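Local coordinates for protein peptidase M3B, oligoendopeptidase F (Enterococcus faecium, PDB 2QR4) that probably hydrolyses peptide bonds in short oligopeptides as a metallopeptidase of family M3, the oligoendopeptidase F group, at residues S238-L252 and Y497-F509. Sequence-based numbering, arbitrary orientation. Where two conformers were deposited one is given.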
loop_
_atom_site.group_PDB
_atom_site.type_symbol
_atom_site.label_atom_id
_atom_site.label_comp_id
_atom_site.label_asym_id
_atom_site.label_seq_id
_atom_site.Cartn_x
_atom_site.Cartn_y
_atom_site.Cartn_z
ATOM N N SER A 238 15.400 10.472 -9.318
ATOM C CA SER A 238 15.471 11.151 -8.023
ATOM C C SER A 238 16.613 12.159 -7.961
ATOM O O SER A 238 16.428 13.273 -7.498
ATOM C CB SER A 238 15.632 10.151 -6.889
ATOM O OG SER A 238 15.624 10.827 -5.647
ATOM N N LEU A 239 17.791 11.767 -8.428
ATOM C CA LEU A 239 18.963 12.635 -8.356
ATOM C C LEU A 239 18.882 13.826 -9.311
ATOM O O LEU A 239 19.415 14.898 -9.022
ATOM C CB LEU A 239 20.245 11.833 -8.618
ATOM C CG LEU A 239 20.922 11.140 -7.429
ATOM C CD1 LEU A 239 19.977 10.235 -6.640
ATOM C CD2 LEU A 239 22.125 10.352 -7.918
ATOM N N SER A 240 18.221 13.652 -10.450
ATOM C CA SER A 240 18.195 14.730 -11.439
ATOM C C SER A 240 17.549 15.986 -10.877
ATOM O O SER A 240 18.036 17.087 -11.102
ATOM C CB SER A 240 17.477 14.319 -12.727
ATOM O OG SER A 240 16.074 14.393 -12.556
ATOM N N ASN A 241 16.451 15.837 -10.146
ATOM C CA ASN A 241 15.745 17.027 -9.695
ATOM C C ASN A 241 16.554 17.856 -8.699
ATOM O O ASN A 241 16.111 18.915 -8.263
ATOM C CB ASN A 241 14.329 16.704 -9.191
ATOM C CG ASN A 241 14.320 16.074 -7.823
ATOM O OD1 ASN A 241 15.005 16.538 -6.915
ATOM N ND2 ASN A 241 13.524 15.021 -7.660
ATOM N N ASN A 242 17.751 17.370 -8.367
ATOM C CA ASN A 242 18.719 18.132 -7.566
ATOM C C ASN A 242 20.021 18.345 -8.344
ATOM O O ASN A 242 21.039 18.757 -7.780
ATOM C CB ASN A 242 19.056 17.394 -6.279
ATOM C CG ASN A 242 18.023 17.599 -5.201
ATOM O OD1 ASN A 242 17.155 16.747 -4.980
ATOM N ND2 ASN A 242 18.107 18.737 -4.519
ATOM N N HIS A 243 19.988 18.036 -9.637
ATOM C CA HIS A 243 21.154 18.185 -10.516
ATOM C C HIS A 243 22.377 17.438 -9.989
ATOM O O HIS A 243 23.518 17.858 -10.185
ATOM C CB HIS A 243 21.454 19.664 -10.780
ATOM C CG HIS A 243 20.230 20.462 -11.105
ATOM N ND1 HIS A 243 19.487 21.112 -10.141
ATOM C CD2 HIS A 243 19.595 20.679 -12.280
ATOM C CE1 HIS A 243 18.454 21.704 -10.711
ATOM N NE2 HIS A 243 18.497 21.459 -12.008
ATOM N N ILE A 244 22.123 16.314 -9.329
ATOM C CA ILE A 244 23.192 15.423 -8.911
ATOM C C ILE A 244 23.412 14.400 -10.012
ATOM O O ILE A 244 22.508 13.659 -10.353
ATOM C CB ILE A 244 22.837 14.704 -7.609
ATOM C CG1 ILE A 244 22.526 15.737 -6.521
ATOM C CG2 ILE A 244 23.974 13.773 -7.185
ATOM C CD1 ILE A 244 22.090 15.137 -5.201
ATOM N N PRO A 245 24.607 14.391 -10.606
ATOM C CA PRO A 245 24.900 13.368 -11.605
ATOM C C PRO A 245 24.940 11.999 -10.930
ATOM O O PRO A 245 25.358 11.898 -9.777
ATOM C CB PRO A 245 26.311 13.736 -12.096
ATOM C CG PRO A 245 26.599 15.109 -11.562
ATOM C CD PRO A 245 25.728 15.326 -10.378
ATOM N N GLU A 246 24.509 10.957 -11.638
ATOM C CA GLU A 246 24.550 9.595 -11.107
ATOM C C GLU A 246 25.968 9.185 -10.676
ATOM O O GLU A 246 26.145 8.353 -9.787
ATOM C CB GLU A 246 24.016 8.597 -12.141
ATOM C CG GLU A 246 22.504 8.644 -12.341
ATOM C CD GLU A 246 21.968 7.351 -12.940
ATOM O OE1 GLU A 246 21.520 6.474 -12.168
ATOM O OE2 GLU A 246 22.015 7.195 -14.177
ATOM N N SER A 247 26.979 9.779 -11.303
ATOM C CA SER A 247 28.352 9.445 -10.987
ATOM C C SER A 247 28.730 9.717 -9.525
ATOM O O SER A 247 29.622 9.065 -9.013
ATOM C CB SER A 247 29.292 10.220 -11.889
ATOM O OG SER A 247 29.219 11.594 -11.570
ATOM N N VAL A 248 28.098 10.678 -8.844
ATOM C CA VAL A 248 28.456 10.839 -7.442
ATOM C C VAL A 248 28.056 9.591 -6.656
ATOM O O VAL A 248 28.786 9.148 -5.773
ATOM C CB VAL A 248 27.954 12.160 -6.753
ATOM C CG1 VAL A 248 27.774 13.299 -7.752
ATOM C CG2 VAL A 248 26.712 11.923 -5.969
ATOM N N TYR A 249 26.929 8.994 -7.019
ATOM C CA TYR A 249 26.438 7.792 -6.345
ATOM C C TYR A 249 27.345 6.577 -6.643
ATOM O O TYR A 249 27.695 5.825 -5.728
ATOM C CB TYR A 249 25.003 7.519 -6.796
ATOM C CG TYR A 249 24.102 6.753 -5.847
ATOM C CD1 TYR A 249 24.302 5.390 -5.576
ATOM C CD2 TYR A 249 23.002 7.381 -5.266
ATOM C CE1 TYR A 249 23.423 4.686 -4.726
ATOM C CE2 TYR A 249 22.131 6.694 -4.416
ATOM C CZ TYR A 249 22.333 5.361 -4.153
ATOM O OH TYR A 249 21.438 4.729 -3.313
ATOM N N ASP A 250 27.722 6.382 -7.911
ATOM C CA ASP A 250 28.631 5.268 -8.285
ATOM C C ASP A 250 29.972 5.384 -7.582
ATOM O O ASP A 250 30.447 4.430 -6.984
ATOM C CB ASP A 250 28.882 5.203 -9.796
ATOM C CG ASP A 250 27.633 4.842 -10.593
ATOM O OD1 ASP A 250 26.734 4.172 -10.049
ATOM O OD2 ASP A 250 27.557 5.235 -11.778
ATOM N N THR A 251 30.567 6.570 -7.644
ATOM C CA THR A 251 31.826 6.840 -6.965
ATOM C C THR A 251 31.769 6.497 -5.479
ATOM O O THR A 251 32.678 5.857 -4.954
ATOM C CB THR A 251 32.215 8.301 -7.106
ATOM O OG1 THR A 251 32.448 8.590 -8.481
ATOM C CG2 THR A 251 33.464 8.592 -6.323
ATOM N N LEU A 252 30.701 6.918 -4.810
ATOM C CA LEU A 252 30.524 6.612 -3.387
ATOM C C LEU A 252 30.509 5.107 -3.154
ATOM O O LEU A 252 31.291 4.586 -2.358
ATOM C CB LEU A 252 29.238 7.239 -2.833
ATOM C CG LEU A 252 28.856 6.779 -1.424
ATOM C CD1 LEU A 252 29.758 7.425 -0.335
ATOM C CD2 LEU A 252 27.397 7.094 -1.177
ATOM N N TYR A 497 11.806 4.160 2.366
ATOM C CA TYR A 497 10.520 4.725 1.885
ATOM C C TYR A 497 10.644 6.215 1.501
ATOM O O TYR A 497 9.649 6.919 1.314
ATOM C CB TYR A 497 9.403 4.555 2.938
ATOM C CG TYR A 497 9.041 3.113 3.201
ATOM C CD1 TYR A 497 8.039 2.478 2.458
ATOM C CD2 TYR A 497 9.717 2.369 4.175
ATOM C CE1 TYR A 497 7.705 1.149 2.694
ATOM C CE2 TYR A 497 9.391 1.029 4.415
ATOM C CZ TYR A 497 8.380 0.432 3.675
ATOM O OH TYR A 497 8.068 -0.889 3.888
ATOM N N TYR A 498 11.871 6.702 1.410
ATOM C CA TYR A 498 12.110 8.011 0.831
ATOM C C TYR A 498 12.397 7.737 -0.637
ATOM O O TYR A 498 11.756 6.878 -1.242
ATOM C CB TYR A 498 13.281 8.692 1.525
ATOM C CG TYR A 498 12.955 9.141 2.937
ATOM C CD1 TYR A 498 11.928 8.539 3.661
ATOM C CD2 TYR A 498 13.674 10.155 3.552
ATOM C CE1 TYR A 498 11.619 8.937 4.952
ATOM C CE2 TYR A 498 13.371 10.564 4.851
ATOM C CZ TYR A 498 12.343 9.946 5.539
ATOM O OH TYR A 498 12.039 10.346 6.815
ATOM N N ASN A 499 13.367 8.428 -1.213
ATOM C CA ASN A 499 13.631 8.277 -2.639
ATOM C C ASN A 499 15.106 8.562 -2.942
ATOM O O ASN A 499 15.468 9.643 -3.402
ATOM C CB ASN A 499 12.712 9.225 -3.434
ATOM C CG ASN A 499 12.672 8.907 -4.920
ATOM O OD1 ASN A 499 13.161 7.864 -5.360
ATOM N ND2 ASN A 499 12.092 9.810 -5.702
ATOM N N TYR A 500 15.961 7.596 -2.669
ATOM C CA TYR A 500 17.382 7.809 -2.849
ATOM C C TYR A 500 17.876 8.977 -2.002
ATOM O O TYR A 500 18.478 9.928 -2.495
ATOM C CB TYR A 500 17.682 8.043 -4.319
ATOM C CG TYR A 500 17.707 6.769 -5.117
ATOM C CD1 TYR A 500 18.821 5.940 -5.100
ATOM C CD2 TYR A 500 16.626 6.394 -5.893
ATOM C CE1 TYR A 500 18.851 4.779 -5.830
ATOM C CE2 TYR A 500 16.654 5.232 -6.635
ATOM C CZ TYR A 500 17.771 4.429 -6.601
ATOM O OH TYR A 500 17.815 3.271 -7.349
ATOM N N TYR A 501 17.635 8.869 -0.707
ATOM C CA TYR A 501 17.967 9.912 0.233
ATOM C C TYR A 501 19.242 9.607 1.019
ATOM O O TYR A 501 20.100 10.483 1.158
ATOM C CB TYR A 501 16.798 10.080 1.183
ATOM C CG TYR A 501 16.913 11.163 2.211
ATOM C CD1 TYR A 501 16.507 12.450 1.922
ATOM C CD2 TYR A 501 17.354 10.880 3.495
ATOM C CE1 TYR A 501 16.563 13.447 2.869
ATOM C CE2 TYR A 501 17.416 11.861 4.458
ATOM C CZ TYR A 501 17.017 13.152 4.139
ATOM O OH TYR A 501 17.067 14.156 5.081
ATOM N N VAL A 502 19.380 8.371 1.508
ATOM C CA VAL A 502 20.472 8.045 2.451
ATOM C C VAL A 502 21.912 8.263 1.982
ATOM O O VAL A 502 22.768 8.548 2.809
ATOM C CB VAL A 502 20.393 6.599 2.994
ATOM C CG1 VAL A 502 19.268 6.461 3.968
ATOM C CG2 VAL A 502 20.280 5.608 1.854
ATOM N N PHE A 503 22.194 8.117 0.688
ATOM C CA PHE A 503 23.582 8.240 0.230
ATOM C C PHE A 503 24.136 9.606 0.553
ATOM O O PHE A 503 25.350 9.785 0.653
ATOM C CB PHE A 503 23.731 7.971 -1.267
ATOM C CG PHE A 503 23.383 9.141 -2.150
ATOM C CD1 PHE A 503 24.385 9.863 -2.795
ATOM C CD2 PHE A 503 22.048 9.492 -2.384
ATOM C CE1 PHE A 503 24.062 10.944 -3.639
ATOM C CE2 PHE A 503 21.711 10.559 -3.220
ATOM C CZ PHE A 503 22.714 11.296 -3.845
ATOM N N GLN A 504 23.250 10.577 0.717
ATOM C CA GLN A 504 23.712 11.931 0.980
ATOM C C GLN A 504 24.400 12.076 2.332
ATOM O O GLN A 504 25.212 12.982 2.517
ATOM C CB GLN A 504 22.579 12.940 0.801
ATOM C CG GLN A 504 22.299 13.188 -0.673
ATOM C CD GLN A 504 21.012 13.935 -0.931
ATOM O OE1 GLN A 504 19.916 13.405 -0.725
ATOM N NE2 GLN A 504 21.138 15.169 -1.409
ATOM N N TYR A 505 24.098 11.181 3.269
ATOM C CA TYR A 505 24.795 11.216 4.548
ATOM C C TYR A 505 26.286 10.967 4.330
ATOM O O TYR A 505 27.111 11.617 4.932
ATOM C CB TYR A 505 24.248 10.173 5.524
ATOM C CG TYR A 505 22.857 10.446 6.045
ATOM C CD1 TYR A 505 22.566 11.585 6.775
ATOM C CD2 TYR A 505 21.843 9.535 5.835
ATOM C CE1 TYR A 505 21.279 11.813 7.259
ATOM C CE2 TYR A 505 20.578 9.749 6.313
ATOM C CZ TYR A 505 20.291 10.871 7.016
ATOM O OH TYR A 505 18.995 11.028 7.449
ATOM N N SER A 506 26.610 10.024 3.456
ATOM C CA SER A 506 27.990 9.599 3.248
ATOM C C SER A 506 28.800 10.548 2.369
ATOM O O SER A 506 30.004 10.713 2.575
ATOM C CB SER A 506 28.011 8.199 2.642
ATOM O OG SER A 506 27.129 7.357 3.348
ATOM N N THR A 507 28.156 11.146 1.371
ATOM C CA THR A 507 28.856 12.081 0.489
ATOM C C THR A 507 29.109 13.363 1.253
ATOM O O THR A 507 30.176 13.979 1.130
ATOM C CB THR A 507 28.067 12.395 -0.809
ATOM O OG1 THR A 507 26.789 12.941 -0.482
ATOM C CG2 THR A 507 27.856 11.137 -1.620
ATOM N N GLY A 508 28.125 13.740 2.066
ATOM C CA GLY A 508 28.209 14.936 2.892
ATOM C C GLY A 508 29.297 14.835 3.936
ATOM O O GLY A 508 30.067 15.775 4.130
ATOM N N PHE A 509 29.361 13.689 4.605
ATOM C CA PHE A 509 30.385 13.438 5.611
ATOM C C PHE A 509 31.778 13.515 4.994
ATOM O O PHE A 509 32.685 14.141 5.548
ATOM C CB PHE A 509 30.173 12.053 6.222
ATOM C CG PHE A 509 31.206 11.673 7.249
ATOM C CD1 PHE A 509 30.923 11.768 8.604
ATOM C CD2 PHE A 509 32.455 11.209 6.860
ATOM C CE1 PHE A 509 31.868 11.410 9.559
ATOM C CE2 PHE A 509 33.406 10.852 7.806
ATOM C CZ PHE A 509 33.111 10.945 9.156
HETATM O O HOH W 1 20.396 6.383 -1.499
#
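F503, near the N-terminal end of helix 503-520, plugs a hole formed by L239, V248, Y249 and L252, a knob-into-hole fit inside the largely helical M3 peptidase domain. The receiving segment folds round it: helix 234-240 ends in a Schellman motif with H243 at positive phi, and the chain turns into helix 246-258; the axes of 246-252 and 503-509 cross at 80°.

Along F503, the near half of the side chain lies against Y249 and the far half largely against aliphatic groups. F503 CB lies 3.8 Å from L252 CD2 and makes an off-centre CH-pi contact with the Y249 ring. CG stands between the backbone N and the carbonyl carbon (chi1 81°), and from there the ring reaches into the hole. F503 CG and CD1 both lie close to Y249 CD2. F503 CD2 lies 3.5 Å from Y249 CE2, and Y249 CD2 sits over the centre of one ring face while Q504 CG covers the rim of the opposite face; the two rings form an oblique pair. On the far half, F503 CE1 meets V248 CG2 at the ring edge at 3.7 Å. F503 CE2 meets L239 CD1 at 3.8 Å, and F503 CZ, at the tip, meets L239 CG and, at the ring edge, I244 CD1. Branched aliphatic residues suit this wall because their methyl groups fit round a flat ring.

Y249 extends the aromatic cluster to Y500, Y249 OH coming to the edge of that ring, 3.4 Å from Y500 CD1. Tyrosine serves here because its ring packs among apolar groups while the buried hydroxyl bonds to A443 O of helix 418-454 and accepts from a water. Farther along, L252 CD1 rests 3.5 Å from S506 CB. At the other end, serine's short side chain puts a donor within reach of a loop carbonyl: S238 OG donates to N499 O over 2.5 Å, approaching from 40° above the carbonyl plane.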